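Long-range contacts in suppressor protein MPT5 (Saccharomyces cerevisiae, PDB 5BZ1), which binds the 3'-UTR of target mRNAs through its Pumilio-repeat domain and acts in post-transcriptional regulation, including negative regulation of HO: residues A[18-23]-A[54-59]; A[221-226]-A[258-263]; A[134-139]-A[171-176]. All blocks are in the same frame, centred on the assembly; numbering follows the deposited sequence.

The three contacts lie in series along the Pumilio homology domain, and each ties one repeat to the next: contact 1 joins repeats 1 and 2, contact 3 repeats 4 and 5, contact 2 repeats 6 and 7. Contacts 1 and 2 fall on opposite sides of the chain's centre, their centres about 49 Å apart; contact 3 is about 30 Å from contact 1 and 24 Å from contact 2, centre to centre, without touching. The bound RNA reaches all three neighbourhoods: Gln22 in 18-23 holds the ribose of A10 of chain B, Glu258 in 258-263 reads the base of G2 of chain B, and the nearest atom of contact 3 is about 4 Å from the nucleic acid.

Contact 1: residues A[18-23]-A[54-59]; sequences LATDQF and LDLILD. With nucleotides of chain B.
Thr20 lies against Asp59 and Leu56, its CG2 methyl 3.7 Å from Leu56 CD2 and equally near the carboxylate oxygen Asp59 OD1. Leu56 CD2 also packs on Ala19 CB at 3.8 Å, a small apolar patch at the end of helix 15-19. A water 2.8 Å from Thr20 O and 3.0 Å from Asp59 OD1 could donate to either, perhaps not both. Asp59 CG, anti to its backbone N (chi1 -169°), lies 3.9 Å from Thr20 CG2, and OD2 caps the next helix through Gly62 N and Phe61 N; this cap would hold the carboxylate beside Thr20. Asp21 N-caps helix 22-32, though its bond to Phe23 N is weak. On that helix the extended Gln22 side chain meets the RNA: OE1 accepts from O2' of A10 of chain B at 2.8 Å and, weakly, from O3'. An alanine at Gln22 would probably leave the A10 ribose hydroxyls without this acceptor and open a gap beside the base, where Gln22 CG lies 3.7 Å from A10 N3. The contact joins Pumilio repeats 1 and 2 in the all-helical scaffold, with helix 62-69 beneath it: Leu65 touches Ala19 and Val66 touches Leu56.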
loop_
_atom_site.group_PDB
_atom_site.type_symbol
_atom_site.label_atom_id
_atom_site.label_comp_id
_atom_site.label_asym_id
_atom_site.label_seq_id
_atom_site.Cartn_x
_atom_site.Cartn_y
_atom_site.Cartn_z
ATOM N N LEU A 18 34.872 22.432 0.180
ATOM C CA LEU A 18 33.688 23.219 -0.155
ATOM C C LEU A 18 32.417 22.369 -0.063
ATOM O O LEU A 18 31.361 22.852 0.342
ATOM C CB LEU A 18 33.819 23.819 -1.558
ATOM C CG LEU A 18 34.976 24.789 -1.816
ATOM C CD1 LEU A 18 35.033 25.194 -3.281
ATOM C CD2 LEU A 18 34.833 26.016 -0.945
ATOM N N ALA A 19 32.538 21.098 -0.434
ATOM C CA ALA A 19 31.397 20.184 -0.498
ATOM C C ALA A 19 30.677 20.009 0.841
ATOM O O ALA A 19 29.445 19.969 0.888
ATOM C CB ALA A 19 31.838 18.832 -1.042
ATOM N N THR A 20 31.451 19.898 1.919
ATOM C CA THR A 20 30.899 19.678 3.255
ATOM C C THR A 20 30.683 20.977 4.028
ATOM O O THR A 20 30.371 20.953 5.224
ATOM C CB THR A 20 31.796 18.750 4.092
ATOM O OG1 THR A 20 33.090 19.345 4.246
ATOM C CG2 THR A 20 31.937 17.397 3.413
ATOM N N ASP A 21 30.859 22.103 3.345
ATOM C CA ASP A 21 30.605 23.413 3.932
ATOM C C ASP A 21 29.308 23.953 3.337
ATOM O O ASP A 21 29.071 23.789 2.142
ATOM C CB ASP A 21 31.765 24.359 3.620
ATOM C CG ASP A 21 31.595 25.723 4.255
ATOM O OD1 ASP A 21 31.160 26.658 3.550
ATOM O OD2 ASP A 21 31.901 25.862 5.459
ATOM N N GLN A 22 28.465 24.582 4.156
ATOM C CA GLN A 22 27.160 25.038 3.676
ATOM C C GLN A 22 27.276 26.024 2.521
ATOM O O GLN A 22 26.635 25.860 1.482
ATOM C CB GLN A 22 26.330 25.676 4.793
ATOM C CG GLN A 22 24.945 26.118 4.308
ATOM C CD GLN A 22 24.201 26.993 5.297
ATOM O OE1 GLN A 22 23.140 27.533 4.983
ATOM N NE2 GLN A 22 24.751 27.139 6.496
ATOM N N PHE A 23 28.097 27.049 2.702
ATOM C CA PHE A 23 28.212 28.088 1.692
ATOM C C PHE A 23 29.144 27.685 0.550
ATOM O O PHE A 23 28.985 28.153 -0.577
ATOM C CB PHE A 23 28.614 29.413 2.338
ATOM C CG PHE A 23 27.588 29.933 3.303
ATOM C CD1 PHE A 23 26.570 30.766 2.865
ATOM C CD2 PHE A 23 27.621 29.564 4.641
ATOM C CE1 PHE A 23 25.613 31.239 3.744
ATOM C CE2 PHE A 23 26.666 30.033 5.528
ATOM C CZ PHE A 23 25.661 30.871 5.078
ATOM N N LEU A 54 30.328 8.253 -0.819
ATOM C CA LEU A 54 29.506 7.781 0.291
ATOM C C LEU A 54 29.448 8.818 1.409
ATOM O O LEU A 54 28.380 9.072 1.974
ATOM C CB LEU A 54 30.024 6.451 0.840
ATOM C CG LEU A 54 29.232 5.910 2.036
ATOM C CD1 LEU A 54 27.780 5.659 1.646
ATOM C CD2 LEU A 54 29.864 4.646 2.597
ATOM N N ASP A 55 30.597 9.422 1.712
ATOM C CA ASP A 55 30.690 10.424 2.769
ATOM C C ASP A 55 29.778 11.619 2.476
ATOM O O ASP A 55 29.032 12.071 3.344
ATOM C CB ASP A 55 32.140 10.895 2.920
ATOM C CG ASP A 55 33.130 9.742 2.983
ATOM O OD1 ASP A 55 33.692 9.486 4.069
ATOM O OD2 ASP A 55 33.341 9.091 1.939
ATOM N N LEU A 56 29.837 12.112 1.242
ATOM C CA LEU A 56 29.048 13.266 0.827
ATOM C C LEU A 56 27.544 12.975 0.822
ATOM O O LEU A 56 26.739 13.805 1.250
ATOM C CB LEU A 56 29.503 13.744 -0.553
ATOM C CG LEU A 56 30.953 14.222 -0.610
ATOM C CD1 LEU A 56 31.327 14.679 -2.011
ATOM C CD2 LEU A 56 31.181 15.339 0.393
ATOM N N ILE A 57 27.177 11.792 0.338
ATOM C CA ILE A 57 25.785 11.347 0.311
ATOM C C ILE A 57 25.155 11.399 1.704
ATOM O O ILE A 57 23.964 11.690 1.852
ATOM C CB ILE A 57 25.689 9.924 -0.293
ATOM C CG1 ILE A 57 25.709 10.001 -1.820
ATOM C CG2 ILE A 57 24.436 9.192 0.178
ATOM C CD1 ILE A 57 25.935 8.665 -2.504
ATOM N N LEU A 58 25.972 11.148 2.723
ATOM C CA LEU A 58 25.506 11.133 4.105
ATOM C C LEU A 58 25.671 12.482 4.814
ATOM O O LEU A 58 25.292 12.623 5.979
ATOM C CB LEU A 58 26.245 10.044 4.886
ATOM C CG LEU A 58 26.156 8.637 4.295
ATOM C CD1 LEU A 58 27.027 7.668 5.072
ATOM C CD2 LEU A 58 24.716 8.158 4.291
ATOM N N ASP A 59 26.223 13.467 4.111
ATOM C CA ASP A 59 26.586 14.738 4.733
ATOM C C ASP A 59 25.430 15.736 4.719
ATOM O O ASP A 59 24.691 15.817 3.735
ATOM C CB ASP A 59 27.804 15.334 4.024
ATOM C CG ASP A 59 28.398 16.509 4.772
ATOM O OD1 ASP A 59 29.215 16.276 5.690
ATOM O OD2 ASP A 59 28.043 17.662 4.446
ATOM P P A B 10 16.645 22.735 6.833
ATOM O OP1 A B 10 16.439 23.556 8.052
ATOM O OP2 A B 10 15.693 22.848 5.700
ATOM O "O5'" A B 10 18.112 23.043 6.298
ATOM C "C5'" A B 10 19.256 22.604 7.024
ATOM C "C4'" A B 10 20.491 23.386 6.661
ATOM O "O4'" A B 10 20.846 23.115 5.275
ATOM C "C3'" A B 10 20.363 24.905 6.779
ATOM O "O3'" A B 10 21.610 25.448 7.212
ATOM C "C2'" A B 10 20.100 25.333 5.339
ATOM O "O2'" A B 10 20.455 26.669 5.045
ATOM C "C1'" A B 10 20.959 24.336 4.571
ATOM N N9 A B 10 20.556 24.126 3.175
ATOM C C8 A B 10 19.294 24.067 2.640
ATOM N N7 A B 10 19.284 23.873 1.345
ATOM C C5 A B 10 20.628 23.802 0.995
ATOM C C6 A B 10 21.293 23.609 -0.234
ATOM N N6 A B 10 20.668 23.441 -1.403
ATOM N N1 A B 10 22.646 23.593 -0.221
ATOM C C2 A B 10 23.282 23.758 0.946
ATOM N N3 A B 10 22.770 23.946 2.161
ATOM C C4 A B 10 21.423 23.958 2.117
HETATM O O HOH W 1 29.435 18.986 6.985
#

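Contact 2: residues A[221-226]-A[258-263]; sequences FLLDIK and EKFIKK. With nucleotides of chain B.
Lys263 sends its ammonium to the backbone of the neighbouring repeat, NZ donating to Leu223 O at 2.8 Å. The donor stands 24° from the carbonyl plane, with a C=O...N angle of 154°. The Lys263 chain runs extended as far as CE and bends at its last torsion (chi4 60°), which puts NZ at the carbonyl; the same ammonium forms a salt bridge with Asp229, so it links the backbone at Leu223 to helix 229-240. A second lysine, one helical turn earlier, meets Asp224 side chain to side chain. Lys259 NZ sits 3.1 Å from Asp224 OD2 and as far from OD1, straddling the carboxylate in a salt bridge whose two hydrogen bonds are both weak. The two side chains cross at about a right angle.

These bonds join Pumilio repeats 6 and 7 of the PUF domain, a curved stack of helical repeats that binds single-stranded RNA along its concave face. Glu258, next to Lys259 in sequence, points to that face: its OE1 accepts from both N1 and N2 of G2 of chain B, each at 2.6 Å, so one oxygen reads the donor edge of the guanine. OE2 is hydrogen-bonded to Thr324, which would help fix the carboxylate's rotation.

Between the two lysines lies Leu223, buried and directed at the other helix. Its CD2 methyl approaches the edge of the Phe260 ring near the ring plane, 4.1 Å from CD1, and rests 3.9 Å from the Lys263 CD methylene. The other methyl, CD1, lies over the start of Phe260's backbone, 4.1 Å from its N. Leu236 and Leu233 of helix 229-240 continue this apolar layer, touching Leu223 and Phe260 respectively.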
loop_
_atom_site.group_PDB
_atom_site.type_symbol
_atom_site.label_atom_id
_atom_site.label_comp_id
_atom_site.label_asym_id
_atom_site.label_seq_id
_atom_site.Cartn_x
_atom_site.Cartn_y
_atom_site.Cartn_z
ATOM N N PHE A 221 -7.652 -3.353 0.814
ATOM C CA PHE A 221 -6.981 -3.050 -0.446
ATOM C C PHE A 221 -7.064 -4.232 -1.413
ATOM O O PHE A 221 -7.310 -4.046 -2.604
ATOM C CB PHE A 221 -5.520 -2.650 -0.220
ATOM C CG PHE A 221 -4.885 -1.990 -1.414
ATOM C CD1 PHE A 221 -4.924 -0.610 -1.558
ATOM C CD2 PHE A 221 -4.274 -2.748 -2.404
ATOM C CE1 PHE A 221 -4.352 0.007 -2.665
ATOM C CE2 PHE A 221 -3.700 -2.139 -3.516
ATOM C CZ PHE A 221 -3.741 -0.759 -3.644
ATOM N N LEU A 222 -6.859 -5.442 -0.896
ATOM C CA LEU A 222 -7.005 -6.655 -1.700
ATOM C C LEU A 222 -8.413 -6.771 -2.278
ATOM O O LEU A 222 -8.589 -7.182 -3.425
ATOM C CB LEU A 222 -6.695 -7.902 -0.873
ATOM C CG LEU A 222 -5.241 -8.233 -0.550
ATOM C CD1 LEU A 222 -5.129 -9.658 -0.025
ATOM C CD2 LEU A 222 -4.367 -8.041 -1.777
ATOM N N LEU A 223 -9.409 -6.402 -1.479
ATOM C CA LEU A 223 -10.808 -6.534 -1.877
ATOM C C LEU A 223 -11.177 -5.599 -3.037
ATOM O O LEU A 223 -12.222 -5.767 -3.670
ATOM C CB LEU A 223 -11.731 -6.313 -0.673
ATOM C CG LEU A 223 -11.781 -7.445 0.355
ATOM C CD1 LEU A 223 -12.572 -7.045 1.600
ATOM C CD2 LEU A 223 -12.382 -8.692 -0.267
ATOM N N ASP A 224 -10.313 -4.625 -3.316
ATOM C CA ASP A 224 -10.524 -3.701 -4.428
ATOM C C ASP A 224 -9.825 -4.159 -5.710
ATOM O O ASP A 224 -10.009 -3.562 -6.773
ATOM C CB ASP A 224 -10.062 -2.289 -4.052
ATOM C CG ASP A 224 -11.119 -1.509 -3.295
ATOM O OD1 ASP A 224 -12.320 -1.763 -3.517
ATOM O OD2 ASP A 224 -10.747 -0.637 -2.484
ATOM N N ILE A 225 -9.022 -5.216 -5.609
ATOM C CA ILE A 225 -8.358 -5.772 -6.785
ATOM C C ILE A 225 -9.244 -6.831 -7.452
ATOM O O ILE A 225 -9.338 -7.966 -6.979
ATOM C CB ILE A 225 -6.984 -6.374 -6.436
ATOM C CG1 ILE A 225 -6.135 -5.350 -5.683
ATOM C CG2 ILE A 225 -6.271 -6.845 -7.698
ATOM C CD1 ILE A 225 -4.784 -5.875 -5.242
ATOM N N LYS A 226 -9.881 -6.443 -8.555
ATOM C CA LYS A 226 -10.870 -7.278 -9.235
ATOM C C LYS A 226 -10.323 -8.618 -9.727
ATOM O O LYS A 226 -11.032 -9.624 -9.717
ATOM C CB LYS A 226 -11.494 -6.506 -10.399
ATOM C CG LYS A 226 -12.153 -5.197 -9.985
ATOM C CD LYS A 226 -12.649 -4.410 -11.191
ATOM C CE LYS A 226 -13.371 -3.138 -10.756
ATOM N NZ LYS A 226 -14.144 -2.514 -11.872
ATOM N N GLU A 258 -17.819 -4.780 6.336
ATOM C CA GLU A 258 -18.642 -3.892 5.517
ATOM C C GLU A 258 -18.169 -3.852 4.064
ATOM O O GLU A 258 -18.974 -3.933 3.136
ATOM C CB GLU A 258 -18.634 -2.473 6.083
ATOM C CG GLU A 258 -19.304 -2.316 7.436
ATOM C CD GLU A 258 -19.436 -0.860 7.842
ATOM O OE1 GLU A 258 -18.499 -0.333 8.477
ATOM O OE2 GLU A 258 -20.475 -0.245 7.521
ATOM N N LYS A 259 -16.863 -3.707 3.869
ATOM C CA LYS A 259 -16.318 -3.653 2.520
ATOM C C LYS A 259 -16.570 -4.971 1.792
ATOM O O LYS A 259 -16.856 -4.981 0.597
ATOM C CB LYS A 259 -14.824 -3.340 2.542
ATOM C CG LYS A 259 -14.245 -3.142 1.149
ATOM C CD LYS A 259 -12.900 -2.462 1.197
ATOM C CE LYS A 259 -12.465 -2.004 -0.187
ATOM N NZ LYS A 259 -13.227 -0.819 -0.668
ATOM N N PHE A 260 -16.475 -6.075 2.526
ATOM C CA PHE A 260 -16.715 -7.400 1.968
ATOM C C PHE A 260 -18.167 -7.523 1.502
ATOM O O PHE A 260 -18.441 -7.990 0.394
ATOM C CB PHE A 260 -16.386 -8.471 3.011
ATOM C CG PHE A 260 -16.495 -9.882 2.496
ATOM C CD1 PHE A 260 -15.515 -10.410 1.669
ATOM C CD2 PHE A 260 -17.570 -10.686 2.856
ATOM C CE1 PHE A 260 -15.609 -11.711 1.195
ATOM C CE2 PHE A 260 -17.670 -11.988 2.389
ATOM C CZ PHE A 260 -16.690 -12.499 1.556
ATOM N N ILE A 261 -19.092 -7.090 2.355
ATOM C CA ILE A 261 -20.517 -7.143 2.045
ATOM C C ILE A 261 -20.873 -6.267 0.842
ATOM O O ILE A 261 -21.578 -6.715 -0.068
ATOM C CB ILE A 261 -21.367 -6.760 3.271
ATOM C CG1 ILE A 261 -21.266 -7.851 4.339
ATOM C CG2 ILE A 261 -22.828 -6.546 2.880
ATOM C CD1 ILE A 261 -21.912 -7.486 5.667
ATOM N N LYS A 262 -20.392 -5.025 0.840
ATOM C CA LYS A 262 -20.607 -4.121 -0.289
ATOM C C LYS A 262 -20.053 -4.708 -1.588
ATOM O O LYS A 262 -20.636 -4.529 -2.657
ATOM C CB LYS A 262 -19.975 -2.752 -0.023
ATOM C CG LYS A 262 -20.693 -1.913 1.033
ATOM C CD LYS A 262 -20.084 -0.516 1.127
ATOM C CE LYS A 262 -19.705 -0.170 2.559
ATOM N NZ LYS A 262 -19.042 1.164 2.658
ATOM N N LYS A 263 -18.927 -5.408 -1.489
ATOM C CA LYS A 263 -18.316 -6.035 -2.654
ATOM C C LYS A 263 -19.215 -7.135 -3.220
ATOM O O LYS A 263 -19.365 -7.264 -4.437
ATOM C CB LYS A 263 -16.944 -6.608 -2.299
ATOM C CG LYS A 263 -16.198 -7.161 -3.498
ATOM C CD LYS A 263 -14.827 -7.690 -3.124
ATOM C CE LYS A 263 -14.115 -8.230 -4.351
ATOM N NZ LYS A 263 -13.928 -7.185 -5.397
ATOM P P G B 2 -18.523 8.429 15.983
ATOM O OP1 G B 2 -17.481 9.320 16.543
ATOM O OP2 G B 2 -19.282 8.839 14.773
ATOM O "O5'" G B 2 -17.848 7.024 15.675
ATOM C "C5'" G B 2 -17.306 6.232 16.719
ATOM C "C4'" G B 2 -16.474 5.110 16.161
ATOM O "O4'" G B 2 -17.320 4.202 15.417
ATOM C "C3'" G B 2 -15.409 5.524 15.163
ATOM O "O3'" G B 2 -14.240 6.021 15.788
ATOM C "C2'" G B 2 -15.189 4.247 14.361
ATOM O "O2'" G B 2 -14.330 3.351 15.052
ATOM C "C1'" G B 2 -16.601 3.652 14.335
ATOM N N9 G B 2 -17.318 3.964 13.083
ATOM C C8 G B 2 -17.848 5.167 12.674
ATOM N N7 G B 2 -18.414 5.089 11.499
ATOM C C5 G B 2 -18.249 3.768 11.103
ATOM C C6 G B 2 -18.652 3.093 9.922
ATOM O O6 G B 2 -19.263 3.538 8.946
ATOM N N1 G B 2 -18.276 1.756 9.950
ATOM C C2 G B 2 -17.597 1.151 10.981
ATOM N N2 G B 2 -17.319 -0.151 10.829
ATOM N N3 G B 2 -17.213 1.768 12.083
ATOM C C4 G B 2 -17.569 3.065 12.076
#

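Contact 3: residues A[134-139]-A[171-176]; sequences TLINDL and ITISTH
Asn137 and His176 are stacked with their planes 9° apart, the amide offset toward the CG end of the imidazole. Asn137 CB sits over the centre of one ring face in a CH-pi contact, 3.6 Å from the centroid and almost on the normal. The amide continues from there across the ring toward its root, bringing Asn137 CG to 3.3 Å from His176 CG and OD1 to 3.4 Å from His176 CB. At the ring's far end His176 CE1 lies 3.1 Å from Asn137 O. His176 CG is anti to its backbone N (chi1 -170°), which brings CG against the Asn137 amide. His176 ND1 accepts from His178 N, and the two histidine rings meet at a slant.

The amide nitrogen provides the hydrogen bond between the segments: Asn137 ND2 donates to Thr172 O at 3.1 Å with an N-H...O angle of 151°, approaching from above the carbonyl plane. Deeper between the helices, Ile136 and Ile173 cross at about a right angle, CD1 to CD1 at 3.7 Å, with Val182 of helix 179-189 against Ile136. The contact thus joins the ends of helices 129-137 and 169-174, in Pumilio repeats 4 and 5.

With ND1 accepting from a backbone N-H, a neutral imidazole protonated on NE2 is likely, while the ND2 bond to Thr172 O and the ring beneath would together restrain the Asn137 amide from turning over.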
loop_
_atom_site.group_PDB
_atom_site.type_symbol
_atom_site.label_atom_id
_atom_site.label_comp_id
_atom_site.label_asym_id
_atom_site.label_seq_id
_atom_site.Cartn_x
_atom_site.Cartn_y
_atom_site.Cartn_z
ATOM N N THR A 134 13.372 -3.907 7.530
ATOM C CA THR A 134 13.721 -2.695 8.264
ATOM C C THR A 134 13.578 -1.443 7.392
ATOM O O THR A 134 13.011 -0.443 7.830
ATOM C CB THR A 134 15.143 -2.789 8.840
ATOM O OG1 THR A 134 15.159 -3.755 9.901
ATOM C CG2 THR A 134 15.601 -1.441 9.377
ATOM N N LEU A 135 14.070 -1.511 6.158
ATOM C CA LEU A 135 13.936 -0.401 5.215
ATOM C C LEU A 135 12.471 -0.058 4.933
ATOM O O LEU A 135 12.097 1.115 4.889
ATOM C CB LEU A 135 14.655 -0.722 3.903
ATOM C CG LEU A 135 16.181 -0.706 3.966
ATOM C CD1 LEU A 135 16.784 -0.884 2.586
ATOM C CD2 LEU A 135 16.665 0.585 4.593
ATOM N N ILE A 136 11.652 -1.089 4.739
ATOM C CA ILE A 136 10.232 -0.911 4.443
ATOM C C ILE A 136 9.528 -0.135 5.560
ATOM O O ILE A 136 8.674 0.713 5.297
ATOM C CB ILE A 136 9.538 -2.277 4.214
ATOM C CG1 ILE A 136 10.037 -2.913 2.916
ATOM C CG2 ILE A 136 8.026 -2.125 4.158
ATOM C CD1 ILE A 136 9.560 -4.338 2.700
ATOM N N ASN A 137 9.909 -0.416 6.803
ATOM C CA ASN A 137 9.294 0.222 7.962
ATOM C C ASN A 137 10.028 1.457 8.478
ATOM O O ASN A 137 9.506 2.180 9.326
ATOM C CB ASN A 137 9.130 -0.791 9.100
ATOM C CG ASN A 137 8.031 -1.797 8.828
ATOM O OD1 ASN A 137 7.189 -1.585 7.961
ATOM N ND2 ASN A 137 8.032 -2.896 9.578
ATOM N N ASP A 138 11.236 1.694 7.977
ATOM C CA ASP A 138 12.059 2.785 8.496
ATOM C C ASP A 138 11.565 4.166 8.067
ATOM O O ASP A 138 11.160 4.370 6.917
ATOM C CB ASP A 138 13.528 2.608 8.092
ATOM C CG ASP A 138 14.429 3.666 8.700
ATOM O OD1 ASP A 138 14.804 3.526 9.885
ATOM O OD2 ASP A 138 14.763 4.635 7.990
ATOM N N LEU A 139 11.606 5.099 9.014
ATOM C CA LEU A 139 11.205 6.487 8.810
ATOM C C LEU A 139 11.822 7.103 7.550
ATOM O O LEU A 139 11.153 7.831 6.812
ATOM C CB LEU A 139 11.594 7.303 10.044
ATOM C CG LEU A 139 11.453 8.823 10.006
ATOM C CD1 LEU A 139 9.996 9.219 9.820
ATOM C CD2 LEU A 139 12.018 9.443 11.276
ATOM N N ILE A 171 3.209 -9.867 8.500
ATOM C CA ILE A 171 2.692 -9.246 9.714
ATOM C C ILE A 171 3.515 -8.003 10.071
ATOM O O ILE A 171 2.972 -6.907 10.239
ATOM C CB ILE A 171 2.721 -10.225 10.901
ATOM C CG1 ILE A 171 1.866 -11.457 10.605
ATOM C CG2 ILE A 171 2.227 -9.540 12.174
ATOM C CD1 ILE A 171 0.379 -11.186 10.689
ATOM N N THR A 172 4.828 -8.192 10.183
ATOM C CA THR A 172 5.757 -7.120 10.540
ATOM C C THR A 172 5.538 -5.870 9.684
ATOM O O THR A 172 5.611 -4.745 10.176
ATOM C CB THR A 172 7.219 -7.581 10.392
ATOM O OG1 THR A 172 7.395 -8.841 11.049
ATOM C CG2 THR A 172 8.179 -6.551 10.991
ATOM N N ILE A 173 5.243 -6.088 8.407
ATOM C CA ILE A 173 5.032 -5.007 7.454
ATOM C C ILE A 173 3.606 -4.431 7.476
ATOM O O ILE A 173 3.430 -3.217 7.570
ATOM C CB ILE A 173 5.404 -5.474 6.029
ATOM C CG1 ILE A 173 6.922 -5.631 5.917
ATOM C CG2 ILE A 173 4.886 -4.500 4.979
ATOM C CD1 ILE A 173 7.373 -6.529 4.783
ATOM N N SER A 174 2.598 -5.298 7.388
ATOM C CA SER A 174 1.207 -4.854 7.276
ATOM C C SER A 174 0.684 -4.154 8.531
ATOM O O SER A 174 -0.225 -3.329 8.452
ATOM C CB SER A 174 0.289 -6.031 6.934
ATOM O OG SER A 174 0.648 -6.642 5.712
ATOM N N THR A 175 1.251 -4.498 9.685
ATOM C CA THR A 175 0.802 -3.933 10.954
ATOM C C THR A 175 1.661 -2.751 11.381
ATOM O O THR A 175 1.572 -2.281 12.522
ATOM C CB THR A 175 0.802 -4.982 12.079
ATOM O OG1 THR A 175 2.148 -5.377 12.371
ATOM C CG2 THR A 175 -0.009 -6.205 11.665
ATOM N N HIS A 176 2.498 -2.275 10.465
ATOM C CA HIS A 176 3.331 -1.110 10.738
ATOM C C HIS A 176 2.789 0.131 10.018
ATOM O O HIS A 176 2.321 0.050 8.879
ATOM C CB HIS A 176 4.782 -1.379 10.332
ATOM C CG HIS A 176 5.748 -0.340 10.798
ATOM N ND1 HIS A 176 5.911 0.873 10.151
ATOM C CD2 HIS A 176 6.614 -0.320 11.837
ATOM C CE1 HIS A 176 6.824 1.584 10.774
ATOM N NE2 HIS A 176 7.273 0.883 11.807
#